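Local coordinates for protein ComZ (Thermus thermophilus, PDB 6QVI) that probably acts as a DNA receptor at the pilus tip, a competence-associated pilin that joins a pseudopilin-like domain to a β-solenoid domain, at residues P274-T278 against V470-Q474; D373-I379 against T400-L406; G378-L383 against G410-N416; A437-Q443 against Y453-R459. One frame throughout, in Å; residues are numbered along the deposited sequence.

Contact 1: residues P274-T278 against V470-Q474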
loop_
_atom_site.group_PDB
_atom_site.type_symbol
_atom_site.label_atom_id
_atom_site.label_comp_id
_atom_site.label_asym_id
_atom_site.label_seq_id
_atom_site.Cartn_x
_atom_site.Cartn_y
_atom_site.Cartn_z
ATOM N N PRO A 274 -6.466 -3.247 -8.888
ATOM C CA PRO A 274 -5.216 -2.931 -9.555
ATOM C C PRO A 274 -4.555 -4.125 -10.118
ATOM O O PRO A 274 -4.572 -5.156 -9.519
ATOM C CB PRO A 274 -4.361 -2.438 -8.422
ATOM C CG PRO A 274 -4.835 -3.206 -7.276
ATOM C CD PRO A 274 -6.307 -3.290 -7.440
ATOM N N PRO A 275 -3.972 -3.978 -11.283
ATOM C CA PRO A 275 -3.236 -5.042 -11.931
ATOM C C PRO A 275 -1.810 -5.040 -11.450
ATOM O O PRO A 275 -1.398 -4.125 -10.792
ATOM C CB PRO A 275 -3.280 -4.622 -13.373
ATOM C CG PRO A 275 -3.253 -3.165 -13.297
ATOM C CD PRO A 275 -4.067 -2.790 -12.123
ATOM N N PHE A 276 -1.054 -6.066 -11.770
ATOM C CA PHE A 276 0.315 -6.109 -11.348
ATOM C C PHE A 276 0.985 -4.980 -12.059
ATOM O O PHE A 276 0.877 -4.859 -13.243
ATOM C CB PHE A 276 0.934 -7.437 -11.725
ATOM C CG PHE A 276 2.360 -7.555 -11.346
ATOM C CD1 PHE A 276 2.721 -7.629 -10.053
ATOM C CD2 PHE A 276 3.318 -7.575 -12.290
ATOM C CE1 PHE A 276 4.021 -7.714 -9.702
ATOM C CE2 PHE A 276 4.622 -7.656 -11.950
ATOM C CZ PHE A 276 4.976 -7.728 -10.653
ATOM N N PRO A 277 1.653 -4.123 -11.322
ATOM C CA PRO A 277 2.286 -2.978 -11.933
ATOM C C PRO A 277 3.490 -3.371 -12.725
ATOM O O PRO A 277 4.312 -4.112 -12.271
ATOM C CB PRO A 277 2.655 -2.126 -10.752
ATOM C CG PRO A 277 2.793 -3.054 -9.647
ATOM C CD PRO A 277 1.910 -4.202 -9.891
ATOM N N THR A 278 3.589 -2.839 -13.924
ATOM C CA THR A 278 4.673 -3.172 -14.829
ATOM C C THR A 278 5.283 -1.892 -15.381
ATOM O O THR A 278 4.593 -0.900 -15.577
ATOM C CB THR A 278 4.254 -4.045 -16.017
ATOM O OG1 THR A 278 3.205 -3.390 -16.736
ATOM C CG2 THR A 278 3.781 -5.405 -15.558
ATOM N N VAL A 470 7.054 -6.956 -0.492
ATOM C CA VAL A 470 7.540 -7.296 -1.819
ATOM C C VAL A 470 6.342 -7.302 -2.727
ATOM O O VAL A 470 5.284 -7.824 -2.362
ATOM C CB VAL A 470 8.331 -8.632 -1.869
ATOM C CG1 VAL A 470 9.287 -8.689 -0.703
ATOM C CG2 VAL A 470 7.444 -9.920 -2.054
ATOM N N ILE A 471 6.463 -6.569 -3.819
ATOM C CA ILE A 471 5.620 -6.652 -5.000
ATOM C C ILE A 471 6.431 -7.391 -6.047
ATOM O O ILE A 471 7.511 -6.934 -6.455
ATOM C CB ILE A 471 5.193 -5.270 -5.550
ATOM C CG1 ILE A 471 4.393 -4.512 -4.493
ATOM C CG2 ILE A 471 4.524 -5.398 -6.924
ATOM C CD1 ILE A 471 4.340 -3.017 -4.731
ATOM N N SER A 472 5.936 -8.549 -6.458
ATOM C CA SER A 472 6.681 -9.272 -7.462
ATOM C C SER A 472 5.762 -10.246 -8.180
ATOM O O SER A 472 4.732 -10.667 -7.662
ATOM C CB SER A 472 7.871 -10.002 -6.825
ATOM O OG SER A 472 7.464 -11.255 -6.324
ATOM N N ASN A 473 6.197 -10.647 -9.364
ATOM C CA ASN A 473 5.371 -11.514 -10.170
ATOM C C ASN A 473 5.403 -12.935 -9.655
ATOM O O ASN A 473 4.409 -13.660 -9.820
ATOM C CB ASN A 473 5.843 -11.452 -11.620
ATOM C CG ASN A 473 4.859 -12.075 -12.554
ATOM O OD1 ASN A 473 4.894 -13.287 -12.794
ATOM N ND2 ASN A 473 3.923 -11.264 -13.051
ATOM N N GLN A 474 6.491 -13.306 -8.964
ATOM C CA GLN A 474 6.646 -14.610 -8.335
ATOM C C GLN A 474 7.546 -14.470 -7.114
ATOM O O GLN A 474 8.497 -13.685 -7.112
ATOM C CB GLN A 474 7.250 -15.638 -9.280
ATOM C CG GLN A 474 6.304 -16.320 -10.231
ATOM C CD GLN A 474 6.958 -17.545 -10.887
ATOM O OE1 GLN A 474 6.854 -17.739 -12.100
ATOM N NE2 GLN A 474 7.625 -18.382 -10.074
#
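A loop can pack against a β-solenoid through one well-placed ring, as F276 does here. Its CA-to-CB bond points toward the strand, and the t rotamer of chi1 carries the ring onto the backbone where strand meets corner: CE1 of F276 lies 3.4 Å from C of S472, and CZ of F276 is 3.4 Å from N of N473. I471 supplies the apolar partner, its CG2 standing 3.7 Å from CE1 of F276 and 4.0 Å from CG of P277, so a single methyl touches both loop residues. N473, the corner residue, closes over the ring with its side chain. No hydrogen bond crosses the interface, which is held by van der Waals packing. S472 points away, and its OG donates to O of Q474 at 2.8 Å, a bond spanning the corner. Strand 469-472 runs between strands 139-141 and 451-454; F140 from the first touches both F276 and I471, while Y453 from the second packs on I471 and makes a weak hydrogen bond to the P277 carbonyl.

Contact 2: residues D373-I379 against T400-L406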
loop_
_atom_site.group_PDB
_atom_site.type_symbol
_atom_site.label_atom_id
_atom_site.label_comp_id
_atom_site.label_asym_id
_atom_site.label_seq_id
_atom_site.Cartn_x
_atom_site.Cartn_y
_atom_site.Cartn_z
ATOM N N ASP A 373 16.472 10.108 -6.641
ATOM C CA ASP A 373 16.260 8.776 -7.186
ATOM C C ASP A 373 17.251 8.457 -8.306
ATOM O O ASP A 373 17.521 9.289 -9.177
ATOM C CB ASP A 373 14.821 8.671 -7.680
ATOM C CG ASP A 373 13.801 9.040 -6.588
ATOM O OD1 ASP A 373 13.263 8.121 -5.933
ATOM O OD2 ASP A 373 13.542 10.253 -6.373
ATOM N N VAL A 374 17.735 7.232 -8.331
ATOM C CA VAL A 374 18.698 6.805 -9.320
ATOM C C VAL A 374 18.276 5.562 -10.057
ATOM O O VAL A 374 17.892 4.619 -9.450
ATOM C CB VAL A 374 20.069 6.568 -8.670
ATOM C CG1 VAL A 374 19.962 6.451 -7.183
ATOM C CG2 VAL A 374 20.741 5.334 -9.192
ATOM N N VAL A 375 18.356 5.565 -11.376
ATOM C CA VAL A 375 18.002 4.388 -12.136
ATOM C C VAL A 375 19.046 4.020 -13.152
ATOM O O VAL A 375 19.430 4.836 -13.938
ATOM C CB VAL A 375 16.631 4.507 -12.806
ATOM C CG1 VAL A 375 16.176 5.915 -12.818
ATOM C CG2 VAL A 375 16.641 3.982 -14.212
ATOM N N LEU A 376 19.463 2.759 -13.123
ATOM C CA LEU A 376 20.453 2.194 -14.009
ATOM C C LEU A 376 19.806 1.254 -14.958
ATOM O O LEU A 376 19.311 0.271 -14.552
ATOM C CB LEU A 376 21.430 1.405 -13.193
ATOM C CG LEU A 376 21.704 2.100 -11.895
ATOM C CD1 LEU A 376 22.669 1.315 -11.060
ATOM C CD2 LEU A 376 22.253 3.464 -12.172
ATOM N N GLU A 377 19.819 1.538 -16.237
ATOM C CA GLU A 377 19.200 0.649 -17.174
ATOM C C GLU A 377 20.215 -0.201 -17.880
ATOM O O GLU A 377 21.184 0.298 -18.354
ATOM C CB GLU A 377 18.427 1.438 -18.211
ATOM C CG GLU A 377 17.485 2.457 -17.623
ATOM C CD GLU A 377 16.669 3.196 -18.656
ATOM O OE1 GLU A 377 16.026 2.578 -19.513
ATOM O OE2 GLU A 377 16.664 4.419 -18.606
ATOM N N GLY A 378 19.971 -1.495 -17.951
ATOM C CA GLY A 378 20.858 -2.424 -18.614
ATOM C C GLY A 378 22.057 -2.701 -17.767
ATOM O O GLY A 378 23.113 -2.978 -18.249
ATOM N N ILE A 379 21.846 -2.688 -16.479
ATOM C CA ILE A 379 22.911 -2.838 -15.499
ATOM C C ILE A 379 22.336 -3.696 -14.389
ATOM O O ILE A 379 21.166 -3.538 -14.038
ATOM C CB ILE A 379 23.367 -1.474 -14.942
ATOM C CG1 ILE A 379 24.251 -0.732 -15.955
ATOM C CG2 ILE A 379 24.068 -1.642 -13.593
ATOM C CD1 ILE A 379 24.580 0.692 -15.529
ATOM N N THR A 400 14.878 5.998 -4.192
ATOM C CA THR A 400 14.707 4.764 -4.937
ATOM C C THR A 400 15.961 4.474 -5.744
ATOM O O THR A 400 16.620 5.390 -6.244
ATOM C CB THR A 400 13.523 4.852 -5.902
ATOM O OG1 THR A 400 12.403 5.436 -5.225
ATOM C CG2 THR A 400 13.132 3.487 -6.412
ATOM N N LEU A 401 16.255 3.181 -5.879
ATOM C CA LEU A 401 17.254 2.654 -6.784
ATOM C C LEU A 401 16.503 1.784 -7.769
ATOM O O LEU A 401 15.866 0.800 -7.366
ATOM C CB LEU A 401 18.277 1.790 -6.058
ATOM C CG LEU A 401 19.542 1.343 -6.809
ATOM C CD1 LEU A 401 20.454 0.649 -5.788
ATOM C CD2 LEU A 401 19.326 0.474 -8.108
ATOM N N ALA A 402 16.622 2.085 -9.052
ATOM C CA ALA A 402 16.021 1.231 -10.061
ATOM C C ALA A 402 17.119 0.575 -10.872
ATOM O O ALA A 402 18.057 1.246 -11.309
ATOM C CB ALA A 402 15.108 2.009 -10.992
ATOM N N VAL A 403 16.983 -0.726 -11.080
ATOM C CA VAL A 403 17.749 -1.452 -12.074
ATOM C C VAL A 403 16.730 -1.952 -13.084
ATOM O O VAL A 403 15.886 -2.799 -12.764
ATOM C CB VAL A 403 18.575 -2.602 -11.480
ATOM C CG1 VAL A 403 19.819 -2.091 -10.757
ATOM C CG2 VAL A 403 17.728 -3.374 -10.485
ATOM N N LEU A 404 16.783 -1.403 -14.285
ATOM C CA LEU A 404 15.842 -1.717 -15.342
ATOM C C LEU A 404 16.517 -2.497 -16.458
ATOM O O LEU A 404 17.731 -2.409 -16.662
ATOM C CB LEU A 404 15.244 -0.424 -15.904
ATOM C CG LEU A 404 14.667 0.568 -14.886
ATOM C CD1 LEU A 404 13.987 1.668 -15.659
ATOM C CD2 LEU A 404 13.705 -0.098 -13.885
ATOM N N LYS A 405 15.724 -3.256 -17.198
ATOM C CA LYS A 405 16.278 -3.943 -18.351
ATOM C C LYS A 405 16.397 -2.987 -19.525
ATOM O O LYS A 405 15.603 -2.067 -19.693
ATOM C CB LYS A 405 15.416 -5.142 -18.757
ATOM C CG LYS A 405 15.292 -6.199 -17.698
ATOM C CD LYS A 405 14.560 -7.404 -18.276
ATOM C CE LYS A 405 14.522 -8.542 -17.279
ATOM N NZ LYS A 405 13.828 -9.718 -17.862
ATOM N N LEU A 406 17.403 -3.211 -20.345
ATOM C CA LEU A 406 17.592 -2.428 -21.554
ATOM C C LEU A 406 18.074 -3.393 -22.626
ATOM O O LEU A 406 19.154 -3.968 -22.483
ATOM C CB LEU A 406 18.583 -1.294 -21.327
ATOM C CG LEU A 406 18.644 -0.275 -22.463
ATOM C CD1 LEU A 406 17.225 0.063 -23.034
ATOM C CD2 LEU A 406 19.404 0.993 -22.019
#
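This is a parallel β-ladder between successive coils of the β-solenoid domain, joining strand 374-377 to strand 398-406. The two segment axes approach to 4.6 Å and diverge by only 15°, with V374, V375, L376 and E377 in register with L401, A402, V403 and L404. As parallel pairing requires, alternate residues do the bonding. V374 N reaches T400 O at 3.0 Å, A402 N reaches V374 O at 2.9 Å, L376 N reaches A402 O at 2.7 Å and L404 N reaches L376 O at 3.0 Å; G378 N, bonded to L404 O at 2.7 Å, ends the series. The residues between, V375 and E377, turn their backbones to strand 304-309 instead. Aliphatic side chains stack along the middle: V375 CB lies 3.4 Å from A402 CB, and V375 CG2 3.8 Å from L404 CD1, while L376 and V403 share the other face. At the start, T400 OG1 donates to D373 OD1 at 2.9 Å. The exception is E377, its CG 4.0 Å from L404 CB and its carboxylate in a salt bridge with R305. With the ladder's bonds made by main-chain atoms, the pairing itself depends little on which aliphatic side chains stack there.

Contact 3: residues G378-L383 against G410-N416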
loop_
_atom_site.group_PDB
_atom_site.type_symbol
_atom_site.label_atom_id
_atom_site.label_comp_id
_atom_site.label_asym_id
_atom_site.label_seq_id
_atom_site.Cartn_x
_atom_site.Cartn_y
_atom_site.Cartn_z
ATOM N N GLY A 378 19.971 -1.495 -17.951
ATOM C CA GLY A 378 20.858 -2.424 -18.614
ATOM C C GLY A 378 22.057 -2.701 -17.767
ATOM O O GLY A 378 23.113 -2.978 -18.249
ATOM N N ILE A 379 21.846 -2.688 -16.479
ATOM C CA ILE A 379 22.911 -2.838 -15.499
ATOM C C ILE A 379 22.336 -3.696 -14.389
ATOM O O ILE A 379 21.166 -3.538 -14.038
ATOM C CB ILE A 379 23.367 -1.474 -14.942
ATOM C CG1 ILE A 379 24.251 -0.732 -15.955
ATOM C CG2 ILE A 379 24.068 -1.642 -13.593
ATOM C CD1 ILE A 379 24.580 0.692 -15.529
ATOM N N ASP A 380 23.096 -4.674 -13.930
ATOM C CA ASP A 380 22.707 -5.375 -12.726
ATOM C C ASP A 380 23.395 -4.729 -11.529
ATOM O O ASP A 380 24.376 -3.995 -11.662
ATOM C CB ASP A 380 23.038 -6.861 -12.844
ATOM C CG ASP A 380 22.078 -7.591 -13.799
ATOM O OD1 ASP A 380 22.305 -8.769 -14.182
ATOM O OD2 ASP A 380 21.060 -6.954 -14.164
ATOM N N ALA A 381 22.858 -4.983 -10.349
ATOM C CA ALA A 381 23.472 -4.466 -9.143
ATOM C C ALA A 381 23.593 -5.594 -8.145
ATOM O O ALA A 381 22.653 -6.376 -7.988
ATOM C CB ALA A 381 22.654 -3.298 -8.558
ATOM N N VAL A 382 24.742 -5.682 -7.476
ATOM C CA VAL A 382 24.895 -6.591 -6.350
ATOM C C VAL A 382 25.532 -5.758 -5.242
ATOM O O VAL A 382 26.447 -4.960 -5.509
ATOM C CB VAL A 382 25.775 -7.833 -6.689
ATOM C CG1 VAL A 382 25.397 -8.444 -8.079
ATOM C CG2 VAL A 382 27.246 -7.609 -6.433
ATOM N N LEU A 383 24.950 -5.819 -4.040
ATOM C CA LEU A 383 25.550 -5.273 -2.829
ATOM C C LEU A 383 26.045 -6.474 -2.066
ATOM O O LEU A 383 25.244 -7.300 -1.609
ATOM C CB LEU A 383 24.573 -4.464 -1.979
ATOM C CG LEU A 383 23.969 -3.191 -2.506
ATOM C CD1 LEU A 383 22.865 -3.563 -3.400
ATOM C CD2 LEU A 383 23.431 -2.457 -1.306
ATOM N N GLY A 410 20.345 -6.585 -18.122
ATOM C CA GLY A 410 20.311 -5.824 -16.894
ATOM C C GLY A 410 19.045 -6.065 -16.128
ATOM O O GLY A 410 18.246 -6.970 -16.416
ATOM N N GLY A 411 18.850 -5.209 -15.128
ATOM C CA GLY A 411 17.613 -5.171 -14.377
ATOM C C GLY A 411 17.546 -6.070 -13.161
ATOM O O GLY A 411 16.484 -6.116 -12.504
ATOM N N ASN A 412 18.621 -6.783 -12.826
ATOM C CA ASN A 412 18.589 -7.689 -11.683
ATOM C C ASN A 412 19.326 -7.080 -10.500
ATOM O O ASN A 412 20.208 -6.231 -10.653
ATOM C CB ASN A 412 19.188 -9.048 -12.032
ATOM C CG ASN A 412 18.478 -9.702 -13.193
ATOM O OD1 ASN A 412 17.386 -10.269 -13.039
ATOM N ND2 ASN A 412 19.080 -9.607 -14.376
ATOM N N LEU A 413 18.959 -7.548 -9.307
ATOM C CA LEU A 413 19.450 -7.002 -8.053
ATOM C C LEU A 413 19.780 -8.152 -7.113
ATOM O O LEU A 413 19.023 -9.125 -7.016
ATOM C CB LEU A 413 18.379 -6.115 -7.395
ATOM C CG LEU A 413 18.659 -5.565 -5.981
ATOM C CD1 LEU A 413 20.067 -4.907 -5.878
ATOM C CD2 LEU A 413 17.538 -4.663 -5.392
ATOM N N ASP A 414 20.914 -8.038 -6.423
ATOM C CA ASP A 414 21.369 -9.037 -5.458
ATOM C C ASP A 414 21.767 -8.297 -4.186
ATOM O O ASP A 414 22.588 -7.371 -4.238
ATOM C CB ASP A 414 22.531 -9.874 -6.017
ATOM C CG ASP A 414 22.056 -11.034 -6.925
ATOM O OD1 ASP A 414 21.077 -10.860 -7.676
ATOM O OD2 ASP A 414 22.654 -12.143 -6.876
ATOM N N ILE A 415 21.172 -8.691 -3.050
ATOM C CA ILE A 415 21.467 -8.103 -1.745
ATOM C C ILE A 415 21.994 -9.247 -0.885
ATOM O O ILE A 415 21.210 -10.030 -0.327
ATOM C CB ILE A 415 20.230 -7.449 -1.126
ATOM C CG1 ILE A 415 19.653 -6.419 -2.099
ATOM C CG2 ILE A 415 20.551 -6.743 0.182
ATOM C CD1 ILE A 415 18.553 -5.568 -1.501
ATOM N N ASN A 416 23.323 -9.359 -0.767
ATOM C CA ASN A 416 23.885 -10.548 -0.140
ATOM C C ASN A 416 24.295 -10.330 1.305
ATOM O O ASN A 416 24.455 -11.310 2.040
ATOM C CB ASN A 416 25.096 -11.061 -0.928
ATOM C CG ASN A 416 24.792 -11.248 -2.404
ATOM O OD1 ASN A 416 23.687 -11.669 -2.766
ATOM N ND2 ASN A 416 25.779 -10.992 -3.260
#
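The carboxylate of D380 binds the corner of the next coil: its OD2 accepts the backbone N of N412 at 2.8 Å, and the N412 side chain adds two weak bonds, from ND2 to OD1 and to OD2 of D380, each 3.3 Å long. The other end of the N412 amide, OD1, takes the backbone N of D440 one coil further on, so this asparagine links three successive turns. Beside it, G411 N donates to I379 O at 3.1 Å. Beyond the corner a regular parallel ladder follows, with A381 N to N412 O at 2.9 Å, D414 N to A381 O at 2.9 Å, L383 N to D414 O at 2.8 Å and N416 N to L383 O at 2.9 Å. Such stacking of strand on strand and corner on corner is the principle of the β-solenoid, and the axes here are 4.6 Å apart and just 1° from parallel. Glycine suits the tight corner: a CB on G410 would come within 2.3 Å of I379 N, and its phi of 85° points the same way. On one face of the sheet L383 CD1 packs 4.0 Å from L413 CD1, which also lies 4.1 Å from A381 CB. On the other, V382 CG1 rests 3.8 Å from CB of D414, whose carboxylate forms a salt bridge with R444.

Contact 4: residues A437-Q443 against Y453-R459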
loop_
_atom_site.group_PDB
_atom_site.type_symbol
_atom_site.label_atom_id
_atom_site.label_comp_id
_atom_site.label_asym_id
_atom_site.label_seq_id
_atom_site.Cartn_x
_atom_site.Cartn_y
_atom_site.Cartn_z
ATOM N N ALA A 437 13.345 -3.458 -9.367
ATOM C CA ALA A 437 14.136 -4.304 -10.253
ATOM C C ALA A 437 13.207 -4.884 -11.309
ATOM O O ALA A 437 12.282 -5.637 -10.978
ATOM C CB ALA A 437 14.828 -5.425 -9.465
ATOM N N GLU A 438 13.467 -4.563 -12.580
ATOM C CA GLU A 438 12.607 -5.085 -13.634
ATOM C C GLU A 438 12.801 -6.580 -13.798
ATOM O O GLU A 438 11.901 -7.273 -14.289
ATOM C CB GLU A 438 12.874 -4.336 -14.955
ATOM C CG GLU A 438 12.201 -4.943 -16.183
ATOM C CD GLU A 438 12.251 -4.034 -17.448
ATOM O OE1 GLU A 438 11.501 -4.334 -18.422
ATOM O OE2 GLU A 438 13.011 -3.035 -17.480
ATOM N N GLY A 439 13.945 -7.096 -13.365
ATOM C CA GLY A 439 14.216 -8.510 -13.483
ATOM C C GLY A 439 13.951 -9.188 -12.155
ATOM O O GLY A 439 12.853 -9.047 -11.591
ATOM N N ASP A 440 14.938 -9.923 -11.651
ATOM C CA ASP A 440 14.823 -10.704 -10.429
ATOM C C ASP A 440 15.534 -10.039 -9.256
ATOM O O ASP A 440 16.465 -9.241 -9.425
ATOM C CB ASP A 440 15.402 -12.097 -10.640
ATOM C CG ASP A 440 14.616 -12.919 -11.636
ATOM O OD1 ASP A 440 13.601 -12.422 -12.178
ATOM O OD2 ASP A 440 15.033 -14.074 -11.889
ATOM N N ILE A 441 15.115 -10.421 -8.047
ATOM C CA ILE A 441 15.775 -10.011 -6.809
ATOM C C ILE A 441 16.120 -11.251 -6.007
ATOM O O ILE A 441 15.252 -12.079 -5.720
ATOM C CB ILE A 441 14.919 -9.074 -5.938
ATOM C CG1 ILE A 441 14.757 -7.726 -6.604
ATOM C CG2 ILE A 441 15.570 -8.906 -4.547
ATOM C CD1 ILE A 441 14.286 -6.731 -5.660
ATOM N N TYR A 442 17.368 -11.336 -5.589
ATOM C CA TYR A 442 17.838 -12.411 -4.743
ATOM C C TYR A 442 18.373 -11.764 -3.482
ATOM O O TYR A 442 19.338 -10.987 -3.544
ATOM C CB TYR A 442 18.923 -13.229 -5.446
ATOM C CG TYR A 442 19.062 -14.659 -4.949
ATOM C CD1 TYR A 442 19.283 -14.941 -3.606
ATOM C CD2 TYR A 442 18.901 -15.727 -5.825
ATOM C CE1 TYR A 442 19.378 -16.251 -3.167
ATOM C CE2 TYR A 442 18.979 -17.029 -5.399
ATOM C CZ TYR A 442 19.224 -17.298 -4.070
ATOM O OH TYR A 442 19.309 -18.620 -3.651
ATOM N N GLN A 443 17.776 -12.106 -2.343
ATOM C CA GLN A 443 18.276 -11.663 -1.044
ATOM C C GLN A 443 18.945 -12.835 -0.317
ATOM O O GLN A 443 18.264 -13.769 0.128
ATOM C CB GLN A 443 17.144 -11.081 -0.201
ATOM C CG GLN A 443 17.459 -11.012 1.278
ATOM C CD GLN A 443 16.257 -10.617 2.082
ATOM O OE1 GLN A 443 15.265 -10.150 1.528
ATOM N NE2 GLN A 443 16.341 -10.749 3.400
ATOM N N TYR A 453 10.314 -3.974 -5.215
ATOM C CA TYR A 453 9.583 -4.409 -6.411
ATOM C C TYR A 453 10.499 -5.214 -7.328
ATOM O O TYR A 453 11.536 -4.706 -7.781
ATOM C CB TYR A 453 9.047 -3.242 -7.239
ATOM C CG TYR A 453 8.437 -3.679 -8.561
ATOM C CD1 TYR A 453 9.194 -3.678 -9.711
ATOM C CD2 TYR A 453 7.141 -4.189 -8.640
ATOM C CE1 TYR A 453 8.680 -4.085 -10.915
ATOM C CE2 TYR A 453 6.608 -4.598 -9.854
ATOM C CZ TYR A 453 7.407 -4.539 -10.991
ATOM O OH TYR A 453 6.971 -4.932 -12.241
ATOM N N ALA A 454 10.046 -6.403 -7.701
ATOM C CA ALA A 454 10.726 -7.245 -8.675
ATOM C C ALA A 454 9.754 -7.573 -9.799
ATOM O O ALA A 454 8.801 -8.337 -9.598
ATOM C CB ALA A 454 11.255 -8.527 -8.031
ATOM N N GLY A 455 10.026 -7.035 -10.997
ATOM C CA GLY A 455 9.223 -7.381 -12.154
ATOM C C GLY A 455 9.214 -8.866 -12.447
ATOM O O GLY A 455 8.201 -9.397 -12.905
ATOM N N GLY A 456 10.293 -9.573 -12.098
ATOM C CA GLY A 456 10.350 -10.998 -12.340
ATOM C C GLY A 456 10.013 -11.777 -11.085
ATOM O O GLY A 456 8.847 -11.772 -10.666
ATOM N N THR A 457 10.995 -12.412 -10.441
ATOM C CA THR A 457 10.714 -13.162 -9.228
ATOM C C THR A 457 11.594 -12.639 -8.098
ATOM O O THR A 457 12.745 -12.232 -8.311
ATOM C CB THR A 457 10.895 -14.712 -9.409
ATOM O OG1 THR A 457 12.251 -15.088 -9.124
ATOM C CG2 THR A 457 10.461 -15.170 -10.825
ATOM N N PHE A 458 11.146 -12.798 -6.879
ATOM C CA PHE A 458 11.944 -12.380 -5.771
ATOM C C PHE A 458 12.335 -13.599 -5.010
ATOM O O PHE A 458 11.489 -14.232 -4.465
ATOM C CB PHE A 458 11.119 -11.524 -4.887
ATOM C CG PHE A 458 11.685 -11.329 -3.548
ATOM C CD1 PHE A 458 12.297 -10.178 -3.237
ATOM C CD2 PHE A 458 11.555 -12.273 -2.605
ATOM C CE1 PHE A 458 12.806 -9.973 -2.000
ATOM C CE2 PHE A 458 12.049 -12.083 -1.358
ATOM C CZ PHE A 458 12.681 -10.929 -1.054
ATOM N N ARG A 459 13.621 -13.918 -4.983
ATOM C CA ARG A 459 14.131 -15.077 -4.283
ATOM C C ARG A 459 14.684 -14.712 -2.954
ATOM O O ARG A 459 15.184 -13.648 -2.755
ATOM C CB ARG A 459 15.227 -15.765 -5.062
ATOM C CG ARG A 459 14.764 -16.394 -6.349
ATOM C CD ARG A 459 15.780 -17.340 -6.933
ATOM N NE ARG A 459 15.207 -18.016 -8.074
ATOM C CZ ARG A 459 15.041 -17.442 -9.239
ATOM N NH1 ARG A 459 15.413 -16.202 -9.397
ATOM N NH2 ARG A 459 14.501 -18.095 -10.237
#
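Two adjacent coils of the β-solenoid turn a corner together here, and the side-chain rotamers can be read against the contacts they make. D440, with chi1 in m and chi2 at 0°, serves two partners: OD1 accepts T457 N at 3.1 Å and OD2 forms a salt bridge with R459 NH1 at 3.3 Å. R459 is extended through chi2 and chi3, both t, before chi4 turns to 75°, and the same residue lays its CB over the face of the Y442 ring, 4.0 Å from the centroid, a CH-pi contact. Y442, in t, carries its hydroxyl onward to Q483 O. On the opposite face, the m, t rotamer of I441 spreads its branches, CG2 lying 3.7 Å from F458 CD1 and CG1 3.9 Å from A454 CB. Q443, also t, brings OE1 to the edge of the F458 ring, 3.7 Å from CZ. Backbone bonds flank the bend, such as G455 N to A437 O at 2.7 Å and R459 N to I441 O at 2.6 Å. In 453-459 the corner is two glycines, G455 and G456: a CB on G456 would fall 2.2 Å from D440 OD1; G456 N donates to G439 O at 2.7 Å.

Overall arrangement
Read from the N terminus, the chain opens contact 1 at 274-278 and completes it last, at 470-474, so the other three all lie within that long loop. Contact 2 begins at 373-379 and contact 3 at 378-383, sharing G378 and I379; they close in the same order, at 400-406 and 410-416, and therefore cross, as neighbouring faces of two coils must. Contact 4 follows in series, opening at 437-443 and closing at 453-459. Contacts 2 and 3, centres about 9 Å apart, lie on two neighbouring runs of strands, and contact 4 spans both; contact 1, about 10 Å from contact 4 between centres, sets a loop against strand 469-472, in the coil after contact 4.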